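Local coordinates for trichomaglin (PDB 1SGL), which is an S-like ribonuclease of the T2 family and so probably cleaves RNA, at residues D6-R20 and D171-K185. Sequence-based numbering, arbitrary orientation.
With SO4 (sulfate ion), chain E; SO4 (sulfate ion), chain C; SO4 (sulfate ion), chain D.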
loop_
_atom_site.group_PDB
_atom_site.type_symbol
_atom_site.label_atom_id
_atom_site.label_comp_id
_atom_site.label_asym_id
_atom_site.label_seq_id
_atom_site.Cartn_x
_atom_site.Cartn_y
_atom_site.Cartn_z
ATOM N N ASP A 6 18.062 2.328 -5.616
ATOM C CA ASP A 6 18.641 1.525 -4.548
ATOM C C ASP A 6 17.565 0.825 -3.746
ATOM O O ASP A 6 17.768 -0.284 -3.257
ATOM C CB ASP A 6 19.444 2.385 -3.555
ATOM C CG ASP A 6 20.717 2.970 -4.149
ATOM O OD1 ASP A 6 21.443 2.265 -4.883
ATOM O OD2 ASP A 6 21.002 4.145 -3.851
ATOM N N TYR A 7 16.415 1.474 -3.610
ATOM C CA TYR A 7 15.359 0.915 -2.786
ATOM C C TYR A 7 13.980 0.754 -3.405
ATOM O O TYR A 7 13.661 1.350 -4.427
ATOM C CB TYR A 7 15.221 1.766 -1.523
ATOM C CG TYR A 7 16.544 2.119 -0.870
ATOM C CD1 TYR A 7 17.163 3.351 -1.115
ATOM C CD2 TYR A 7 17.176 1.223 -0.011
ATOM C CE1 TYR A 7 18.381 3.676 -0.514
ATOM C CE2 TYR A 7 18.388 1.536 0.590
ATOM C CZ TYR A 7 18.984 2.763 0.333
ATOM O OH TYR A 7 20.189 3.056 0.916
ATOM N N PHE A 8 13.174 -0.072 -2.745
ATOM C CA PHE A 8 11.796 -0.322 -3.130
ATOM C C PHE A 8 10.910 0.326 -2.066
ATOM O O PHE A 8 11.285 0.425 -0.892
ATOM C CB PHE A 8 11.489 -1.822 -3.151
ATOM C CG PHE A 8 11.996 -2.539 -4.365
ATOM C CD1 PHE A 8 13.053 -3.437 -4.267
ATOM C CD2 PHE A 8 11.399 -2.335 -5.607
ATOM C CE1 PHE A 8 13.512 -4.129 -5.398
ATOM C CE2 PHE A 8 11.844 -3.015 -6.738
ATOM C CZ PHE A 8 12.901 -3.914 -6.634
ATOM N N ILE A 9 9.739 0.782 -2.483
ATOM C CA ILE A 9 8.792 1.359 -1.562
ATOM C C ILE A 9 7.511 0.540 -1.640
ATOM O O ILE A 9 6.994 0.281 -2.738
ATOM C CB ILE A 9 8.435 2.814 -1.918
ATOM C CG1 ILE A 9 9.692 3.685 -1.910
ATOM C CG2 ILE A 9 7.410 3.356 -0.910
ATOM C CD1 ILE A 9 9.434 5.115 -2.315
ATOM N N LEU A 10 7.021 0.114 -0.480
ATOM C CA LEU A 10 5.771 -0.632 -0.381
ATOM C C LEU A 10 4.776 0.357 0.207
ATOM O O LEU A 10 4.877 0.726 1.374
ATOM C CB LEU A 10 5.905 -1.838 0.554
ATOM C CG LEU A 10 4.603 -2.599 0.868
ATOM C CD1 LEU A 10 3.978 -3.144 -0.407
ATOM C CD2 LEU A 10 4.901 -3.738 1.840
ATOM N N ALA A 11 3.830 0.793 -0.613
ATOM C CA ALA A 11 2.824 1.754 -0.192
ATOM C C ALA A 11 1.558 1.073 0.311
ATOM O O ALA A 11 0.979 0.227 -0.376
ATOM C CB ALA A 11 2.490 2.680 -1.351
ATOM N N LEU A 12 1.139 1.442 1.515
ATOM C CA LEU A 12 -0.063 0.888 2.124
ATOM C C LEU A 12 -1.056 2.014 2.364
ATOM O O LEU A 12 -0.664 3.138 2.664
ATOM C CB LEU A 12 0.258 0.219 3.459
ATOM C CG LEU A 12 1.318 -0.884 3.466
ATOM C CD1 LEU A 12 1.444 -1.441 4.885
ATOM C CD2 LEU A 12 0.936 -1.988 2.489
ATOM N N GLN A 13 -2.342 1.707 2.233
ATOM C CA GLN A 13 -3.387 2.696 2.436
ATOM C C GLN A 13 -4.274 2.321 3.604
ATOM O O GLN A 13 -4.568 1.147 3.808
ATOM C CB GLN A 13 -4.247 2.818 1.177
ATOM C CG GLN A 13 -3.493 3.407 0.007
ATOM C CD GLN A 13 -4.384 3.761 -1.154
ATOM O OE1 GLN A 13 -3.899 4.196 -2.199
ATOM N NE2 GLN A 13 -5.696 3.585 -0.985
ATOM N N TRP A 14 -4.699 3.323 4.365
ATOM C CA TRP A 14 -5.579 3.091 5.500
ATOM C C TRP A 14 -7.016 3.047 4.980
ATOM O O TRP A 14 -7.552 4.055 4.508
ATOM C CB TRP A 14 -5.437 4.208 6.543
ATOM C CG TRP A 14 -6.313 3.986 7.744
ATOM C CD1 TRP A 14 -7.394 4.730 8.125
ATOM C CD2 TRP A 14 -6.219 2.908 8.688
ATOM N NE1 TRP A 14 -7.984 4.180 9.246
ATOM C CE2 TRP A 14 -7.283 3.062 9.610
ATOM C CE3 TRP A 14 -5.338 1.830 8.844
ATOM C CZ2 TRP A 14 -7.489 2.180 10.669
ATOM C CZ3 TRP A 14 -5.543 0.947 9.903
ATOM C CH2 TRP A 14 -6.612 1.130 10.799
ATOM N N ALA A 15 -7.636 1.879 5.078
ATOM C CA ALA A 15 -8.998 1.695 4.581
ATOM C C ALA A 15 -10.012 2.718 5.095
ATOM O O ALA A 15 -10.844 3.199 4.336
ATOM C CB ALA A 15 -9.471 0.286 4.893
ATOM N N GLY A 16 -9.933 3.059 6.380
ATOM C CA GLY A 16 -10.877 4.010 6.939
ATOM C C GLY A 16 -10.892 5.354 6.237
ATOM O O GLY A 16 -11.948 5.964 6.049
ATOM N N THR A 17 -9.718 5.823 5.838
ATOM C CA THR A 17 -9.610 7.113 5.175
ATOM C C THR A 17 -9.978 7.056 3.692
ATOM O O THR A 17 -10.538 8.011 3.146
ATOM C CB THR A 17 -8.186 7.684 5.349
ATOM O OG1 THR A 17 -7.923 7.847 6.748
ATOM C CG2 THR A 17 -8.039 9.028 4.642
ATOM N N SER A 18 -9.665 5.942 3.039
ATOM C CA SER A 18 -9.985 5.784 1.625
ATOM C C SER A 18 -11.493 5.599 1.436
ATOM O O SER A 18 -12.023 5.796 0.346
ATOM C CB SER A 18 -9.265 4.562 1.045
ATOM O OG SER A 18 -7.861 4.737 1.021
ATOM N N CYS A 19 -12.175 5.213 2.507
ATOM C CA CYS A 19 -13.608 4.965 2.457
ATOM C C CYS A 19 -14.477 6.024 3.115
ATOM O O CYS A 19 -15.695 5.892 3.116
ATOM C CB CYS A 19 -13.912 3.626 3.123
ATOM S SG CYS A 19 -13.099 2.204 2.338
ATOM N N ARG A 20 -13.873 7.067 3.673
ATOM C CA ARG A 20 -14.662 8.079 4.367
ATOM C C ARG A 20 -15.532 8.959 3.477
ATOM O O ARG A 20 -16.381 9.703 3.973
ATOM C CB ARG A 20 -13.767 8.965 5.235
ATOM C CG ARG A 20 -13.060 10.082 4.503
ATOM C CD ARG A 20 -12.718 11.177 5.503
ATOM N NE ARG A 20 -11.954 12.270 4.912
ATOM C CZ ARG A 20 -11.647 13.391 5.558
ATOM N NH1 ARG A 20 -12.045 13.565 6.811
ATOM N NH2 ARG A 20 -10.938 14.335 4.955
ATOM N N ASP A 171 -3.925 13.440 5.588
ATOM C CA ASP A 171 -4.599 14.457 4.799
ATOM C C ASP A 171 -4.515 15.725 5.665
ATOM O O ASP A 171 -3.862 15.717 6.711
ATOM C CB ASP A 171 -6.058 14.081 4.474
ATOM C CG ASP A 171 -6.893 13.783 5.705
ATOM O OD1 ASP A 171 -6.556 14.239 6.815
ATOM O OD2 ASP A 171 -7.919 13.093 5.542
ATOM N N GLU A 172 -5.160 16.804 5.246
ATOM C CA GLU A 172 -5.080 18.052 6.000
ATOM C C GLU A 172 -5.926 18.149 7.272
ATOM O O GLU A 172 -5.776 19.095 8.051
ATOM C CB GLU A 172 -5.360 19.226 5.058
ATOM C CG GLU A 172 -4.272 19.368 3.992
ATOM C CD GLU A 172 -4.444 20.587 3.108
ATOM O OE1 GLU A 172 -5.098 21.556 3.542
ATOM O OE2 GLU A 172 -3.905 20.583 1.984
ATOM N N GLU A 173 -6.798 17.171 7.491
ATOM C CA GLU A 173 -7.620 17.148 8.693
ATOM C C GLU A 173 -6.978 16.247 9.752
ATOM O O GLU A 173 -7.564 15.990 10.806
ATOM C CB GLU A 173 -9.024 16.633 8.389
ATOM C CG GLU A 173 -9.861 17.579 7.553
ATOM C CD GLU A 173 -9.809 17.259 6.071
ATOM O OE1 GLU A 173 -8.698 17.099 5.516
ATOM O OE2 GLU A 173 -10.892 17.176 5.461
ATOM N N GLY A 174 -5.777 15.764 9.457
ATOM C CA GLY A 174 -5.075 14.903 10.390
ATOM C C GLY A 174 -5.405 13.416 10.313
ATOM O O GLY A 174 -5.159 12.682 11.273
ATOM N N LEU A 175 -5.973 12.962 9.201
ATOM C CA LEU A 175 -6.291 11.544 9.051
ATOM C C LEU A 175 -5.146 10.852 8.340
ATOM O O LEU A 175 -4.609 11.373 7.363
ATOM C CB LEU A 175 -7.581 11.338 8.247
ATOM C CG LEU A 175 -8.918 11.414 9.001
ATOM C CD1 LEU A 175 -9.074 12.769 9.679
ATOM C CD2 LEU A 175 -10.067 11.181 8.026
ATOM N N VAL A 176 -4.765 9.684 8.845
ATOM C CA VAL A 176 -3.693 8.903 8.243
ATOM C C VAL A 176 -4.200 8.348 6.916
ATOM O O VAL A 176 -5.253 7.706 6.862
ATOM C CB VAL A 176 -3.281 7.719 9.149
ATOM C CG1 VAL A 176 -2.324 6.798 8.395
ATOM C CG2 VAL A 176 -2.624 8.237 10.427
ATOM N N GLN A 177 -3.464 8.604 5.842
ATOM C CA GLN A 177 -3.877 8.106 4.538
ATOM C C GLN A 177 -3.040 6.940 4.070
ATOM O O GLN A 177 -3.568 5.935 3.609
ATOM C CB GLN A 177 -3.781 9.191 3.463
ATOM C CG GLN A 177 -4.772 10.313 3.578
ATOM C CD GLN A 177 -4.612 11.317 2.448
ATOM O OE1 GLN A 177 -3.508 11.794 2.176
ATOM N NE2 GLN A 177 -5.714 11.644 1.790
ATOM N N LYS A 178 -1.728 7.090 4.180
ATOM C CA LYS A 178 -0.813 6.074 3.703
ATOM C C LYS A 178 0.370 5.863 4.633
ATOM O O LYS A 178 0.768 6.754 5.382
ATOM C CB LYS A 178 -0.292 6.489 2.323
ATOM C CG LYS A 178 -1.385 6.961 1.376
ATOM C CD LYS A 178 -0.842 7.814 0.221
ATOM C CE LYS A 178 0.006 7.009 -0.756
ATOM N NZ LYS A 178 1.272 6.525 -0.151
ATOM N N LEU A 179 0.930 4.667 4.566
ATOM C CA LEU A 179 2.091 4.314 5.352
ATOM C C LEU A 179 2.950 3.517 4.392
ATOM O O LEU A 179 2.486 2.540 3.804
ATOM C CB LEU A 179 1.698 3.467 6.567
ATOM C CG LEU A 179 2.855 3.108 7.511
ATOM C CD1 LEU A 179 2.304 2.730 8.881
ATOM C CD2 LEU A 179 3.681 1.969 6.920
ATOM N N SER A 180 4.196 3.948 4.216
ATOM C CA SER A 180 5.102 3.269 3.309
ATOM C C SER A 180 6.316 2.687 4.011
ATOM O O SER A 180 6.836 3.276 4.959
ATOM C CB SER A 180 5.575 4.241 2.227
ATOM O OG SER A 180 4.474 4.829 1.553
ATOM N N LEU A 181 6.755 1.523 3.545
ATOM C CA LEU A 181 7.943 0.881 4.089
ATOM C C LEU A 181 8.976 0.853 2.967
ATOM O O LEU A 181 8.634 0.693 1.791
ATOM C CB LEU A 181 7.650 -0.553 4.561
ATOM C CG LEU A 181 6.660 -0.759 5.714
ATOM C CD1 LEU A 181 6.480 -2.248 5.963
ATOM C CD2 LEU A 181 7.160 -0.070 6.965
ATOM N N CYS A 182 10.239 1.015 3.327
ATOM C CA CYS A 182 11.301 1.008 2.336
ATOM C C CYS A 182 12.147 -0.261 2.485
ATOM O O CYS A 182 12.312 -0.777 3.592
ATOM C CB CYS A 182 12.122 2.300 2.482
ATOM S SG CYS A 182 11.054 3.746 2.130
ATOM N N PHE A 183 12.637 -0.782 1.364
ATOM C CA PHE A 183 13.448 -2.006 1.359
ATOM C C PHE A 183 14.607 -1.895 0.364
ATOM O O PHE A 183 14.497 -1.177 -0.635
ATOM C CB PHE A 183 12.597 -3.220 0.936
ATOM C CG PHE A 183 11.409 -3.486 1.818
ATOM C CD1 PHE A 183 10.197 -2.844 1.590
ATOM C CD2 PHE A 183 11.500 -4.397 2.867
ATOM C CE1 PHE A 183 9.082 -3.106 2.392
ATOM C CE2 PHE A 183 10.398 -4.668 3.676
ATOM C CZ PHE A 183 9.186 -4.023 3.438
ATOM N N ASP A 184 15.707 -2.608 0.613
ATOM C CA ASP A 184 16.811 -2.574 -0.345
ATOM C C ASP A 184 16.590 -3.654 -1.409
ATOM O O ASP A 184 15.573 -4.349 -1.382
ATOM C CB ASP A 184 18.183 -2.755 0.331
ATOM C CG ASP A 184 18.305 -4.040 1.115
ATOM O OD1 ASP A 184 17.678 -5.056 0.760
ATOM O OD2 ASP A 184 19.063 -4.033 2.101
ATOM N N LYS A 185 17.524 -3.777 -2.350
ATOM C CA LYS A 185 17.403 -4.765 -3.423
ATOM C C LYS A 185 17.255 -6.182 -2.893
ATOM O O LYS A 185 16.699 -7.037 -3.574
ATOM C CB LYS A 185 18.618 -4.720 -4.351
ATOM C CG LYS A 185 18.873 -3.384 -5.021
ATOM C CD LYS A 185 17.787 -3.029 -6.004
ATOM C CE LYS A 185 18.126 -1.742 -6.745
ATOM N NZ LYS A 185 19.318 -1.875 -7.632
HETATM S S SO4 E . -8.763 16.626 2.342
HETATM O O1 SO4 E . -8.877 16.825 0.881
HETATM O O2 SO4 E . -9.332 17.791 3.045
HETATM O O3 SO4 E . -7.339 16.483 2.709
HETATM O O4 SO4 E . -9.508 15.409 2.721
HETATM S S SO4 C . -7.240 3.083 -5.009
HETATM O O1 SO4 C . -6.256 3.644 -4.065
HETATM O O2 SO4 C . -8.549 3.716 -4.775
HETATM O O3 SO4 C . -7.360 1.629 -4.802
HETATM O O4 SO4 C . -6.797 3.349 -6.387
HETATM S S SO4 D . 5.212 8.156 -0.833
HETATM O O1 SO4 D . 4.277 8.933 -1.670
HETATM O O2 SO4 D . 4.846 6.723 -0.875
HETATM O O3 SO4 D . 5.127 8.652 0.556
HETATM O O4 SO4 D . 6.588 8.323 -1.343
HETATM O O HOH W 1 21.279 -0.149 -6.520
HETATM O O HOH W 2 20.022 -1.772 -2.481
HETATM O O HOH W 3 -6.254 6.559 2.385
#
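The R20 guanidinium carries L175 CD2 and D171 OD2 over one face, while E173 OE2 and a sulfate oxygen sit at its edge. L175 CD2 lies 3.3 Å from R20 NH1. D171 OD2, 3.3 Å from R20 NH2, pairs through charge alone, since no N-H points at it; E173 OE2 takes a weak, bent hydrogen bond from R20 NH2 (2.9 Å), its carboxylate plane turned 63° from the guanidinium. With chi1 at 56°, D171 sets its carboxylate back over its own turn, where OD1 accepts from E173 N and L175 N on opposite faces, the first bond making an Asx turn. Were D171 an alanine, both amides would probably lose their shared acceptor, the turn would be held by its backbone bonds alone, and R20 would lose the carboxylate over its face, keeping E173 and the sulfate at its edge. Between this turn and the sheet, T17 OG1 donates to V176 O (2.7 Å), and T17 CG2 packs across Q177 CG. Beyond lies a regular antiparallel ladder: F8, L10 and L12 pair with F183, L181 and L179, each by two backbone bonds, and L10 CB meets the F183 ring edge at CE1 (3.9 Å). The two strands run side by side in the central sheet of the T2 fold, with 40-47 flanking 7-14 and 167-170 flanking 176-184, while helix 116-129 covers the face bearing L10, L12 and F183.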